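Local coordinates for periplasmic sugar-binding domain protein (Pseudomonas fluorescens Pf-5, PDB 3H75) that probably binds carbohydrate as a two-domain periplasmic protein of the bacterial solute-binding protein 2 family, at residues 273-277 with 278-282; 20-23 with 24-28; 130-133 with 134-138; 163-166 with 167-171. All coordinates share one frame; numbering follows the deposited sequence.

In the fold
Along the chain the order is contact 2, contact 3, contact 4, contact 1. Contacts 1 and 2 belong to the half built on the parallel sheet that holds strands 5-10 and 36-41, on helices 265-277 and 17-33; their centres lie about 21 Å apart. Contacts 3 and 4 belong to the half with the mixed sheet, on helices 122-137 and 158-173, with centres about 14 Å apart, and they touch where L130 CD2 lies 3.6 Å from A170 CB. Contacts 1 and 3 are farthest apart, about 43 Å between centres. Helix 265-277 follows strands of the mixed sheet yet packs on the parallel one, consistent with the crossing chain of a two-domain periplasmic binding protein.

Contact 1 of 4, residues 273-277 with 278-282; sequences LHDDA and LGLDA
In H274 a chi1 of 165° carries the imidazole to the carbonyl side of its own residue, and in L278 a chi1 of -70° sets CG beside the backbone N; together these settings bring L278 CD1 to the ring. L278 CD1 comes within 3.3 Å of H274 CE1, a close approach made obliquely. The same ring is turned so that ND1 donates to D275 OD1 at 2.9 Å, with D275 OD1 in the ring plane and the N-H nearly straight (159°); the carboxylate is met on its anti side. D275 OD1 also bonds S323 OG, and D275 OD2 bonds Y333 OH and A324 N, so the group is held at both oxygens. With an alanine in place of H274, D275 OD1 would probably lose one of these donors, and L278 CD1 its aromatic neighbour. The backbone closes as a Schellman motif: L280 N reaches D275 O at 2.9 Å and G279 N reaches D276 O at 2.9 Å. G279 has positive phi, where a CB would collide with the preceding carbonyl oxygen. Across this turn L280 CB packs 4.0 Å from D275 CB. D276 OD2 looks elsewhere, to Y65 OH and K88 NZ. L273 and A277 rest on Y65 of strand 65-69, and the loop beginning at the turn runs on toward strand 289-291 of the same parallel sheet.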
loop_
_atom_site.group_PDB
_atom_site.type_symbol
_atom_site.label_atom_id
_atom_site.label_comp_id
_atom_site.label_asym_id
_atom_site.label_seq_id
_atom_site.Cartn_x
_atom_site.Cartn_y
_atom_site.Cartn_z
ATOM N N LEU A 273 4.756 12.844 13.058
ATOM C CA LEU A 273 5.522 12.565 14.268
ATOM C C LEU A 273 6.455 13.723 14.581
ATOM O O LEU A 273 6.660 14.069 15.746
ATOM C CB LEU A 273 6.315 11.263 14.122
ATOM C CG LEU A 273 5.433 10.015 14.017
ATOM C CD1 LEU A 273 6.310 8.773 13.977
ATOM C CD2 LEU A 273 4.477 9.953 15.197
ATOM N N HIS A 274 7.025 14.315 13.539
ATOM C CA HIS A 274 7.910 15.462 13.703
ATOM C C HIS A 274 7.141 16.557 14.435
ATOM O O HIS A 274 7.649 17.174 15.373
ATOM C CB HIS A 274 8.368 15.954 12.325
ATOM C CG HIS A 274 8.973 17.324 12.332
ATOM N ND1 HIS A 274 8.214 18.472 12.354
ATOM C CD2 HIS A 274 10.266 17.728 12.296
ATOM C CE1 HIS A 274 9.011 19.527 12.326
ATOM N NE2 HIS A 274 10.260 19.103 12.291
ATOM N N ASP A 275 5.904 16.784 14.010
ATOM C CA ASP A 275 5.073 17.806 14.627
ATOM C C ASP A 275 4.630 17.416 16.029
ATOM O O ASP A 275 4.540 18.268 16.909
ATOM C CB ASP A 275 3.861 18.107 13.741
ATOM C CG ASP A 275 4.231 18.913 12.507
ATOM O OD1 ASP A 275 5.425 19.244 12.348
ATOM O OD2 ASP A 275 3.331 19.220 11.698
ATOM N N ASP A 276 4.361 16.133 16.251
ATOM C CA ASP A 276 3.950 15.693 17.580
ATOM C C ASP A 276 5.047 15.996 18.594
ATOM O O ASP A 276 4.769 16.430 19.713
ATOM C CB ASP A 276 3.667 14.193 17.607
ATOM C CG ASP A 276 3.295 13.702 18.996
ATOM O OD1 ASP A 276 2.171 13.995 19.452
ATOM O OD2 ASP A 276 4.135 13.041 19.642
ATOM N N ALA A 277 6.295 15.760 18.198
ATOM C CA ALA A 277 7.433 16.000 19.073
ATOM C C ALA A 277 7.554 17.481 19.405
ATOM O O ALA A 277 8.086 17.844 20.451
ATOM C CB ALA A 277 8.718 15.504 18.417
ATOM N N LEU A 278 7.057 18.330 18.513
ATOM C CA LEU A 278 7.113 19.771 18.727
ATOM C C LEU A 278 5.914 20.268 19.521
ATOM O O LEU A 278 5.818 21.455 19.835
ATOM C CB LEU A 278 7.181 20.505 17.383
ATOM C CG LEU A 278 8.492 20.350 16.610
ATOM C CD1 LEU A 278 8.372 21.010 15.250
ATOM C CD2 LEU A 278 9.628 20.974 17.410
ATOM N N GLY A 279 5.004 19.355 19.851
ATOM C CA GLY A 279 3.823 19.732 20.606
ATOM C C GLY A 279 2.695 20.213 19.711
ATOM O O GLY A 279 1.641 20.620 20.197
ATOM N N LEU A 280 2.921 20.164 18.400
ATOM C CA LEU A 280 1.922 20.584 17.422
ATOM C C LEU A 280 1.024 19.401 17.100
ATOM O O LEU A 280 1.052 18.872 15.988
ATOM C CB LEU A 280 2.609 21.065 16.143
ATOM C CG LEU A 280 3.495 22.306 16.268
ATOM C CD1 LEU A 280 4.291 22.502 14.990
ATOM C CD2 LEU A 280 2.628 23.518 16.558
ATOM N N ASP A 281 0.225 18.989 18.076
ATOM C CA ASP A 281 -0.665 17.851 17.896
ATOM C C ASP A 281 -2.130 18.233 18.067
ATOM O O ASP A 281 -2.583 19.263 17.567
ATOM C CB ASP A 281 -0.305 16.757 18.902
ATOM C CG ASP A 281 -0.482 17.209 20.338
ATOM O OD1 ASP A 281 0.186 18.184 20.743
ATOM O OD2 ASP A 281 -1.292 16.593 21.060
ATOM N N ALA A 282 -2.860 17.376 18.774
ATOM C CA ALA A 282 -4.273 17.578 19.057
ATOM C C ALA A 282 -5.162 17.432 17.829
ATOM O O ALA A 282 -4.814 16.748 16.864
ATOM C CB ALA A 282 -4.485 18.948 19.701
#

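Contact 2 of 4, residues 20-23 with 24-28; sequences VSYS and QFMQA
Y22 and M26 make a Met-aromatic contact one turn apart on helix 17-33, the crossover helix of the beta-alpha-beta unit that links strands 5-10 and 36-41. M26 is a selenomethionine here; its SE lies 3.7 Å from Y22 CE2 and 4.8 Å from the ring centroid, 71° off the ring normal, an oblique approach. In M26, CG set beside the backbone N (chi1 -71°) and an extended chi2 put SE next to the ring; the bend at chi3 only directs CE. The phenol end of Y22 is fixed separately, by a hydrogen bond between Y22 OH and N93 OD1. On another side of the helix V20 and Q24 run alongside each other in the same direction, with V20 CG1 4.0 Å from Q24 CG. A chi1 of -62° brings Q24 CG 3.1 Å from V20 O, a snug fit over the carbonyl that already takes Q24 N at 2.8 Å, and the fold at chi2 turns the amide end. An alanine at Q24 would keep that backbone bond but would probably leave V20 CG1 facing a gap where CG had packed. S23 OG bonds Y41 OH and W19 O. Outward, M26 touches L37 of strand 36-41 and L270 of helix 265-277, while F25 meets W268 of that same helix edge-to-face and V20 touches Y41 at the strand's end.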
loop_
_atom_site.group_PDB
_atom_site.type_symbol
_atom_site.label_atom_id
_atom_site.label_comp_id
_atom_site.label_asym_id
_atom_site.label_seq_id
_atom_site.Cartn_x
_atom_site.Cartn_y
_atom_site.Cartn_z
ATOM N N VAL A 20 10.737 -1.137 -0.236
ATOM C CA VAL A 20 11.968 -0.369 -0.345
ATOM C C VAL A 20 11.581 1.064 -0.735
ATOM O O VAL A 20 12.151 2.031 -0.231
ATOM C CB VAL A 20 12.916 -0.966 -1.406
ATOM C CG1 VAL A 20 14.064 0.002 -1.688
ATOM C CG2 VAL A 20 13.464 -2.303 -0.911
ATOM N N SER A 21 10.597 1.204 -1.623
ATOM C CA SER A 21 10.150 2.531 -2.030
ATOM C C SER A 21 9.538 3.279 -0.847
ATOM O O SER A 21 9.700 4.493 -0.711
ATOM C CB SER A 21 9.133 2.424 -3.169
ATOM O OG SER A 21 9.777 1.981 -4.352
ATOM N N TYR A 22 8.842 2.539 0.010
ATOM C CA TYR A 22 8.211 3.104 1.199
ATOM C C TYR A 22 9.338 3.638 2.089
ATOM O O TYR A 22 9.265 4.757 2.597
ATOM C CB TYR A 22 7.433 2.001 1.920
ATOM C CG TYR A 22 6.457 2.454 2.985
ATOM C CD1 TYR A 22 5.090 2.542 2.717
ATOM C CD2 TYR A 22 6.889 2.715 4.287
ATOM C CE1 TYR A 22 4.173 2.864 3.720
ATOM C CE2 TYR A 22 5.980 3.043 5.296
ATOM C CZ TYR A 22 4.626 3.107 5.008
ATOM O OH TYR A 22 3.722 3.358 6.011
ATOM N N SER A 23 10.381 2.829 2.263
ATOM C CA SER A 23 11.531 3.212 3.076
ATOM C C SER A 23 12.275 4.417 2.514
ATOM O O SER A 23 12.617 5.343 3.250
ATOM C CB SER A 23 12.512 2.041 3.197
ATOM O OG SER A 23 11.965 0.997 3.977
ATOM N N GLN A 24 12.524 4.407 1.208
ATOM C CA GLN A 24 13.248 5.504 0.581
ATOM C C GLN A 24 12.511 6.828 0.715
ATOM O O GLN A 24 13.139 7.872 0.917
ATOM C CB GLN A 24 13.515 5.199 -0.896
ATOM C CG GLN A 24 14.386 3.970 -1.113
ATOM C CD GLN A 24 15.717 4.062 -0.389
ATOM O OE1 GLN A 24 16.546 4.916 -0.699
ATOM N NE2 GLN A 24 15.927 3.180 0.587
ATOM N N PHE A 25 11.185 6.794 0.611
ATOM C CA PHE A 25 10.397 8.015 0.742
ATOM C C PHE A 25 10.527 8.529 2.178
ATOM O O PHE A 25 10.675 9.732 2.404
ATOM C CB PHE A 25 8.924 7.746 0.405
ATOM C CG PHE A 25 8.118 8.998 0.173
ATOM C CD1 PHE A 25 8.309 9.754 -0.980
ATOM C CD2 PHE A 25 7.181 9.432 1.109
ATOM C CE1 PHE A 25 7.577 10.931 -1.199
ATOM C CE2 PHE A 25 6.447 10.607 0.900
ATOM C CZ PHE A 25 6.648 11.355 -0.259
HETATM N N MSE A 26 10.485 7.615 3.145
HETATM C CA MSE A 26 10.620 7.991 4.547
HETATM C C MSE A 26 11.993 8.590 4.823
HETATM O O MSE A 26 12.108 9.579 5.545
HETATM C CB MSE A 26 10.443 6.779 5.463
HETATM C CG MSE A 26 9.033 6.245 5.565
HETATM SE SE MSE A 26 8.956 4.733 6.787
HETATM C CE MSE A 26 9.138 5.692 8.455
ATOM N N GLN A 27 13.032 7.985 4.256
ATOM C CA GLN A 27 14.384 8.480 4.477
ATOM C C GLN A 27 14.535 9.896 3.939
ATOM O O GLN A 27 15.222 10.725 4.540
ATOM C CB GLN A 27 15.404 7.533 3.845
ATOM C CG GLN A 27 15.333 6.136 4.436
ATOM C CD GLN A 27 16.449 5.234 3.968
ATOM O OE1 GLN A 27 16.740 5.153 2.776
ATOM N NE2 GLN A 27 17.074 4.534 4.908
ATOM N N ALA A 28 13.883 10.180 2.816
ATOM C CA ALA A 28 13.942 11.517 2.243
ATOM C C ALA A 28 13.286 12.470 3.238
ATOM O O ALA A 28 13.787 13.564 3.492
ATOM C CB ALA A 28 13.208 11.554 0.909
#

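Contact 3 of 4, residues 130-133 with 134-138; sequences LKEL and LHKLG
L130 and L134 pack across one turn, L130 CG 4.2 Å from L134 CD1, with the two side chains crossing at a slant. L134 keeps CG beside its backbone N (chi1 -81°), which sets CG 3.5 Å from L130 O. A second pair, E132 and K136, brings opposite charges together without closing a salt bridge: E132 OE1 stands 4.1 Å from K136 NZ. K136 CG lies 3.3 Å from E132 O, the start of the lysine chain pressed to the backbone although its end is loosely paired. The helix itself spaces these groups, as L134 N bonds L130 O at 2.9 Å and K136 N bonds E132 O at 3.0 Å. Beyond this shell, L130 is met by L167, A170 and L171 of helix 158-173. L133 lies buried over L208, L236, S238 and V257, so three strands of the mixed sheet receive it, and L137 adds contacts to Q207 and L236. G138 leaves helical geometry with phi 73°, a conformation favoured by glycine, and its N still bonds L134 O at 3.2 Å. With L133, L134 and L137 meeting strands and H135 exposed, this fits an amphipathic helix flanking the sheet of an alpha/beta domain.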
loop_
_atom_site.group_PDB
_atom_site.type_symbol
_atom_site.label_atom_id
_atom_site.label_comp_id
_atom_site.label_asym_id
_atom_site.label_seq_id
_atom_site.Cartn_x
_atom_site.Cartn_y
_atom_site.Cartn_z
ATOM N N LEU A 130 -11.891 -2.920 -9.825
ATOM C CA LEU A 130 -12.871 -3.665 -10.601
ATOM C C LEU A 130 -13.720 -2.718 -11.440
ATOM O O LEU A 130 -13.985 -3.006 -12.603
ATOM C CB LEU A 130 -13.774 -4.522 -9.708
ATOM C CG LEU A 130 -14.655 -5.475 -10.533
ATOM C CD1 LEU A 130 -13.772 -6.408 -11.347
ATOM C CD2 LEU A 130 -15.566 -6.269 -9.626
ATOM N N LYS A 131 -14.145 -1.595 -10.859
ATOM C CA LYS A 131 -14.961 -0.641 -11.615
ATOM C C LYS A 131 -14.210 -0.146 -12.849
ATOM O O LYS A 131 -14.793 -0.032 -13.931
ATOM C CB LYS A 131 -15.368 0.548 -10.737
ATOM C CG LYS A 131 -16.439 0.206 -9.718
ATOM C CD LYS A 131 -16.973 1.449 -9.020
ATOM C CE LYS A 131 -17.751 2.356 -9.958
ATOM N NZ LYS A 131 -19.031 1.752 -10.419
ATOM N N GLU A 132 -12.919 0.134 -12.689
ATOM C CA GLU A 132 -12.093 0.605 -13.798
ATOM C C GLU A 132 -11.922 -0.472 -14.862
ATOM O O GLU A 132 -11.997 -0.190 -16.062
ATOM C CB GLU A 132 -10.720 1.043 -13.283
ATOM C CG GLU A 132 -10.711 2.411 -12.630
ATOM C CD GLU A 132 -10.912 3.518 -13.643
ATOM O OE1 GLU A 132 -10.015 3.712 -14.492
ATOM O OE2 GLU A 132 -11.968 4.183 -13.599
ATOM N N LEU A 133 -11.678 -1.706 -14.427
ATOM C CA LEU A 133 -11.510 -2.809 -15.367
ATOM C C LEU A 133 -12.790 -2.990 -16.176
ATOM O O LEU A 133 -12.745 -3.168 -17.396
ATOM C CB LEU A 133 -11.176 -4.104 -14.623
ATOM C CG LEU A 133 -9.761 -4.256 -14.061
ATOM C CD1 LEU A 133 -9.700 -5.531 -13.223
ATOM C CD2 LEU A 133 -8.738 -4.310 -15.200
ATOM N N LEU A 134 -13.930 -2.941 -15.492
ATOM C CA LEU A 134 -15.217 -3.100 -16.159
ATOM C C LEU A 134 -15.435 -1.975 -17.160
ATOM O O LEU A 134 -15.952 -2.198 -18.258
ATOM C CB LEU A 134 -16.347 -3.108 -15.127
ATOM C CG LEU A 134 -16.556 -4.447 -14.423
ATOM C CD1 LEU A 134 -17.561 -4.288 -13.284
ATOM C CD2 LEU A 134 -17.054 -5.467 -15.434
ATOM N N HIS A 135 -15.036 -0.766 -16.785
ATOM C CA HIS A 135 -15.206 0.370 -17.681
ATOM C C HIS A 135 -14.398 0.202 -18.962
ATOM O O HIS A 135 -14.896 0.446 -20.064
ATOM C CB HIS A 135 -14.785 1.664 -16.995
ATOM C CG HIS A 135 -15.046 2.879 -17.824
ATOM N ND1 HIS A 135 -16.321 3.301 -18.137
ATOM C CD2 HIS A 135 -14.203 3.726 -18.458
ATOM C CE1 HIS A 135 -16.251 4.356 -18.929
ATOM N NE2 HIS A 135 -14.976 4.634 -19.140
ATOM N N LYS A 136 -13.147 -0.220 -18.818
ATOM C CA LYS A 136 -12.278 -0.402 -19.974
ATOM C C LYS A 136 -12.681 -1.581 -20.856
ATOM O O LYS A 136 -12.507 -1.533 -22.074
ATOM C CB LYS A 136 -10.826 -0.546 -19.509
ATOM C CG LYS A 136 -10.318 0.689 -18.777
ATOM C CD LYS A 136 -8.861 0.553 -18.380
ATOM C CE LYS A 136 -8.408 1.745 -17.555
ATOM N NZ LYS A 136 -8.583 3.027 -18.288
ATOM N N LEU A 137 -13.218 -2.638 -20.254
ATOM C CA LEU A 137 -13.644 -3.794 -21.036
ATOM C C LEU A 137 -14.784 -3.385 -21.962
ATOM O O LEU A 137 -14.872 -3.845 -23.105
ATOM C CB LEU A 137 -14.114 -4.929 -20.119
ATOM C CG LEU A 137 -14.559 -6.196 -20.856
ATOM C CD1 LEU A 137 -13.358 -6.804 -21.564
ATOM C CD2 LEU A 137 -15.158 -7.202 -19.872
ATOM N N GLY A 138 -15.657 -2.518 -21.455
ATOM C CA GLY A 138 -16.787 -2.053 -22.238
ATOM C C GLY A 138 -17.872 -3.094 -22.426
ATOM O O GLY A 138 -17.828 -4.168 -21.819
#

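Contact 4 of 4, residues 163-166 with 167-171; sequences RERG and LRRAL
E164 OE2 is gripped by two donors of R168: NH2 at 3.2 Å and NE at 3.3 Å, together a side-on salt bridge. Both bonds lie in the guanidinium plane; with the carboxylate and guanidinium planes 48° apart, NE meets the anti lone pair of OE2 and NH2 comes from above the carboxylate plane (42° out). E164 reaches this point fully extended; R168 gets there by bending at chi2 (-70°), and the two chains run side by side. The other oxygen, E164 OE1, bonds Y184 OH, which probably fixes the carboxylate's rotation. The backbone beneath is firm, R168 N lying 2.8 Å from E164 O. All this occurs on helix 158-173, the connecting helix of a beta-alpha-beta unit between strands 146-152 and 177-184, and the R168 chain rests on L179 and L182 of the second strand. One residue further round, R165 and R169 cross at about a right angle: R169 CG sits 3.7 Å above one face of the R165 guanidinium, off-centre toward its rim, and 3.8 Å from R165 NE. R165 NE and R169 NE stay 5.3 Å apart, and R169 carries its charge away to a salt bridge with E123 and a cation-pi contact with Y127. G166 lies buried, with G166 O accepting from A170 N at 3.1 Å. R163 bonds D122 and, through NH1, both A212 O and a glycerol that probably came from the crystallisation liquor.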
loop_
_atom_site.group_PDB
_atom_site.type_symbol
_atom_site.label_atom_id
_atom_site.label_comp_id
_atom_site.label_asym_id
_atom_site.label_seq_id
_atom_site.Cartn_x
_atom_site.Cartn_y
_atom_site.Cartn_z
ATOM N N ARG A 163 -8.685 -4.615 0.541
ATOM C CA ARG A 163 -8.797 -4.549 -0.907
ATOM C C ARG A 163 -9.838 -5.554 -1.388
ATOM O O ARG A 163 -10.609 -5.260 -2.303
ATOM C CB ARG A 163 -7.430 -4.777 -1.559
ATOM C CG ARG A 163 -6.493 -3.616 -1.265
ATOM C CD ARG A 163 -5.071 -3.846 -1.743
ATOM N NE ARG A 163 -4.184 -2.884 -1.100
ATOM C CZ ARG A 163 -2.857 -2.901 -1.174
ATOM N NH1 ARG A 163 -2.226 -3.830 -1.883
ATOM N NH2 ARG A 163 -2.155 -2.007 -0.487
ATOM N N GLU A 164 -9.890 -6.724 -0.757
ATOM C CA GLU A 164 -10.875 -7.727 -1.140
ATOM C C GLU A 164 -12.278 -7.236 -0.808
ATOM O O GLU A 164 -13.222 -7.490 -1.557
ATOM C CB GLU A 164 -10.638 -9.055 -0.420
ATOM C CG GLU A 164 -11.556 -10.161 -0.940
ATOM C CD GLU A 164 -11.360 -11.492 -0.243
ATOM O OE1 GLU A 164 -10.213 -11.786 0.161
ATOM O OE2 GLU A 164 -12.350 -12.251 -0.122
ATOM N N ARG A 165 -12.426 -6.540 0.317
ATOM C CA ARG A 165 -13.739 -6.027 0.689
ATOM C C ARG A 165 -14.231 -5.091 -0.413
ATOM O O ARG A 165 -15.401 -5.130 -0.790
ATOM C CB ARG A 165 -13.673 -5.278 2.029
ATOM C CG ARG A 165 -14.931 -4.482 2.367
ATOM C CD ARG A 165 -16.178 -5.357 2.442
ATOM N NE ARG A 165 -17.383 -4.553 2.642
ATOM C CZ ARG A 165 -18.622 -5.032 2.594
ATOM N NH1 ARG A 165 -18.828 -6.321 2.350
ATOM N NH2 ARG A 165 -19.658 -4.220 2.789
ATOM N N GLY A 166 -13.329 -4.259 -0.932
ATOM C CA GLY A 166 -13.687 -3.340 -2.002
ATOM C C GLY A 166 -14.112 -4.115 -3.232
ATOM O O GLY A 166 -15.094 -3.767 -3.890
ATOM N N LEU A 167 -13.363 -5.169 -3.547
ATOM C CA LEU A 167 -13.685 -6.019 -4.688
ATOM C C LEU A 167 -15.081 -6.616 -4.515
ATOM O O LEU A 167 -15.889 -6.602 -5.446
ATOM C CB LEU A 167 -12.662 -7.156 -4.810
ATOM C CG LEU A 167 -13.019 -8.314 -5.744
ATOM C CD1 LEU A 167 -13.064 -7.815 -7.185
ATOM C CD2 LEU A 167 -11.984 -9.443 -5.593
ATOM N N ARG A 168 -15.358 -7.141 -3.322
ATOM C CA ARG A 168 -16.657 -7.749 -3.039
ATOM C C ARG A 168 -17.789 -6.743 -3.206
ATOM O O ARG A 168 -18.869 -7.094 -3.674
ATOM C CB ARG A 168 -16.686 -8.320 -1.620
ATOM C CG ARG A 168 -15.683 -9.447 -1.376
ATOM C CD ARG A 168 -16.050 -10.726 -2.118
ATOM N NE ARG A 168 -15.058 -11.779 -1.896
ATOM C CZ ARG A 168 -15.122 -12.996 -2.431
ATOM N NH1 ARG A 168 -16.135 -13.323 -3.218
ATOM N NH2 ARG A 168 -14.156 -13.879 -2.200
ATOM N N ARG A 169 -17.553 -5.493 -2.819
ATOM C CA ARG A 169 -18.582 -4.473 -2.962
ATOM C C ARG A 169 -18.880 -4.233 -4.439
ATOM O O ARG A 169 -20.040 -4.109 -4.835
ATOM C CB ARG A 169 -18.145 -3.176 -2.286
ATOM C CG ARG A 169 -18.355 -3.169 -0.782
ATOM C CD ARG A 169 -17.808 -1.882 -0.191
ATOM N NE ARG A 169 -18.186 -0.734 -1.010
ATOM C CZ ARG A 169 -17.375 0.284 -1.280
ATOM N NH1 ARG A 169 -16.141 0.299 -0.793
ATOM N NH2 ARG A 169 -17.792 1.278 -2.053
ATOM N N ALA A 170 -17.832 -4.189 -5.258
ATOM C CA ALA A 170 -18.007 -3.976 -6.692
ATOM C C ALA A 170 -18.717 -5.174 -7.326
ATOM O O ALA A 170 -19.563 -5.011 -8.205
ATOM C CB ALA A 170 -16.649 -3.745 -7.360
ATOM N N LEU A 171 -18.383 -6.381 -6.881
ATOM C CA LEU A 171 -19.031 -7.573 -7.424
ATOM C C LEU A 171 -20.522 -7.596 -7.100
ATOM O O LEU A 171 -21.328 -8.071 -7.895
ATOM C CB LEU A 171 -18.374 -8.843 -6.886
ATOM C CG LEU A 171 -16.976 -9.144 -7.436
ATOM C CD1 LEU A 171 -16.372 -10.309 -6.667
ATOM C CD2 LEU A 171 -17.054 -9.483 -8.926
#